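Local coordinates for protein glycosyl transferase family 8 (Streptococcus pneumoniae, PDB 5GVV) that transfers galactose from UDP-galactose to the terminal glucose of the already glycosylated serine-rich repeat protein PsrP, with a manganese-binding GT-A glycosyltransferase domain, at residues Phe141-Leu146 with Gly176-Leu181. Residues are numbered along the deposited sequence; the frame is centred on the assembly and turned at random.
Sequences FNAGVL and GDQSIL
Gln178 reaches from helix 176-185 to the backbone of Ala143, in the segment leading into strand 145-149 of the GT-A sheet, beside the UDP and manganese site. Its CG lies anti to the backbone N and the chain runs on extended, carrying the amide across to segment 141-146. OE1 accepts from Ala143 N at 3.1 Å; the hydrogen bond is nearly straight (N-H...OE1 167°), yet the donor stands 63° out of the carbonyl plane, off the lone pairs. The tightly packed part is apolar: Leu181 CD1 meets Ala143 CB at 3.7 Å, with Leu146 CD1 looser, 4.3 Å from Leu181 CD1, while the tip of the Phe141 ring, CZ, lies 4.1 Å from Leu181 CB. On the looser, hydrated side the amides of Asn142 and Gln178 are turned 69° apart and two waters join them. One accepts from both ND2 of Asn142 and NE2 of Gln178; the other accepts from Asn142 ND2 and donates to Gln178 OE1, which thus receives two hydrogen bonds. Asn142 also touches the manganese ligand His227, and Asn197 ND2 bonds its OD1. That same oxygen closes an Asx turn, accepting from Gly144 N at 2.8 Å.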
loop_
_atom_site.group_PDB
_atom_site.type_symbol
_atom_site.label_atom_id
_atom_site.label_comp_id
_atom_site.label_asym_id
_atom_site.label_seq_id
_atom_site.Cartn_x
_atom_site.Cartn_y
_atom_site.Cartn_z
ATOM N N PHE A 141 27.020 12.886 9.222
ATOM C CA PHE A 141 26.094 13.021 8.105
ATOM C C PHE A 141 24.822 12.192 8.271
ATOM O O PHE A 141 24.804 11.200 9.007
ATOM C CB PHE A 141 26.792 12.644 6.797
ATOM C CG PHE A 141 27.407 11.270 6.803
ATOM C CD1 PHE A 141 26.644 10.149 6.505
ATOM C CD2 PHE A 141 28.758 11.103 7.076
ATOM C CE1 PHE A 141 27.208 8.884 6.500
ATOM C CE2 PHE A 141 29.332 9.839 7.072
ATOM C CZ PHE A 141 28.553 8.726 6.785
ATOM N N ASN A 142 23.761 12.596 7.576
ATOM C CA ASN A 142 22.554 11.777 7.522
ATOM C C ASN A 142 22.712 10.697 6.455
ATOM O O ASN A 142 23.184 10.974 5.354
ATOM C CB ASN A 142 21.318 12.627 7.243
ATOM C CG ASN A 142 20.050 11.797 7.162
ATOM O OD1 ASN A 142 19.722 11.249 6.112
ATOM N ND2 ASN A 142 19.331 11.702 8.274
ATOM N N ALA A 143 22.306 9.474 6.776
ATOM C CA ALA A 143 22.584 8.322 5.919
ATOM C C ALA A 143 21.509 8.056 4.871
ATOM O O ALA A 143 21.631 7.115 4.080
ATOM C CB ALA A 143 22.790 7.085 6.773
ATOM N N GLY A 144 20.461 8.876 4.869
ATOM C CA GLY A 144 19.316 8.647 4.003
ATOM C C GLY A 144 19.545 8.978 2.539
ATOM O O GLY A 144 18.756 8.579 1.674
ATOM N N VAL A 145 20.606 9.726 2.253
ATOM C CA VAL A 145 20.965 10.038 0.872
ATOM C C VAL A 145 22.472 9.892 0.723
ATOM O O VAL A 145 23.236 10.698 1.261
ATOM C CB VAL A 145 20.574 11.478 0.477
ATOM C CG1 VAL A 145 21.059 11.788 -0.943
ATOM C CG2 VAL A 145 19.071 11.689 0.592
ATOM N N LEU A 146 22.903 8.860 0.007
ATOM C CA LEU A 146 24.327 8.590 -0.121
ATOM C C LEU A 146 24.731 8.447 -1.576
ATOM O O LEU A 146 24.277 7.526 -2.265
ATOM C CB LEU A 146 24.704 7.322 0.650
ATOM C CG LEU A 146 24.462 7.365 2.156
ATOM C CD1 LEU A 146 24.747 6.023 2.790
ATOM C CD2 LEU A 146 25.325 8.434 2.791
ATOM N N GLY A 176 21.765 3.700 15.234
ATOM C CA GLY A 176 21.920 2.474 14.462
ATOM C C GLY A 176 22.908 2.485 13.309
ATOM O O GLY A 176 24.068 2.870 13.475
ATOM N N ASP A 177 22.436 2.050 12.141
ATOM C CA ASP A 177 23.246 1.967 10.927
ATOM C C ASP A 177 23.948 3.281 10.602
ATOM O O ASP A 177 25.074 3.289 10.094
ATOM C CB ASP A 177 22.363 1.565 9.744
ATOM C CG ASP A 177 21.222 2.546 9.507
ATOM O OD1 ASP A 177 20.348 2.674 10.391
ATOM O OD2 ASP A 177 21.197 3.185 8.434
ATOM N N GLN A 178 23.268 4.388 10.889
ATOM C CA GLN A 178 23.807 5.710 10.623
ATOM C C GLN A 178 25.015 5.978 11.514
ATOM O O GLN A 178 26.050 6.452 11.039
ATOM C CB GLN A 178 22.731 6.775 10.839
ATOM C CG GLN A 178 23.191 8.193 10.534
ATOM C CD GLN A 178 22.038 9.168 10.448
ATOM O OE1 GLN A 178 21.128 8.995 9.639
ATOM N NE2 GLN A 178 22.069 10.200 11.282
ATOM N N SER A 179 24.880 5.670 12.802
ATOM C CA SER A 179 25.996 5.781 13.740
ATOM C C SER A 179 27.177 4.920 13.298
ATOM O O SER A 179 28.337 5.305 13.464
ATOM C CB SER A 179 25.562 5.372 15.151
ATOM O OG SER A 179 24.681 6.319 15.725
ATOM N N ILE A 180 26.874 3.753 12.736
ATOM C CA ILE A 180 27.904 2.838 12.255
ATOM C C ILE A 180 28.632 3.420 11.044
ATOM O O ILE A 180 29.863 3.366 10.958
ATOM C CB ILE A 180 27.307 1.467 11.869
ATOM C CG1 ILE A 180 26.579 0.833 13.061
ATOM C CG2 ILE A 180 28.391 0.545 11.338
ATOM C CD1 ILE A 180 27.427 0.725 14.318
ATOM N N LEU A 181 27.862 3.969 10.106
ATOM C CA LEU A 181 28.419 4.559 8.889
ATOM C C LEU A 181 29.345 5.744 9.187
ATOM O O LEU A 181 30.401 5.894 8.566
ATOM C CB LEU A 181 27.291 4.991 7.948
ATOM C CG LEU A 181 26.589 3.874 7.176
ATOM C CD1 LEU A 181 25.203 4.305 6.737
ATOM C CD2 LEU A 181 27.416 3.471 5.975
HETATM O O HOH W 1 19.872 12.505 11.226
HETATM O O HOH W 2 18.118 9.240 8.725
#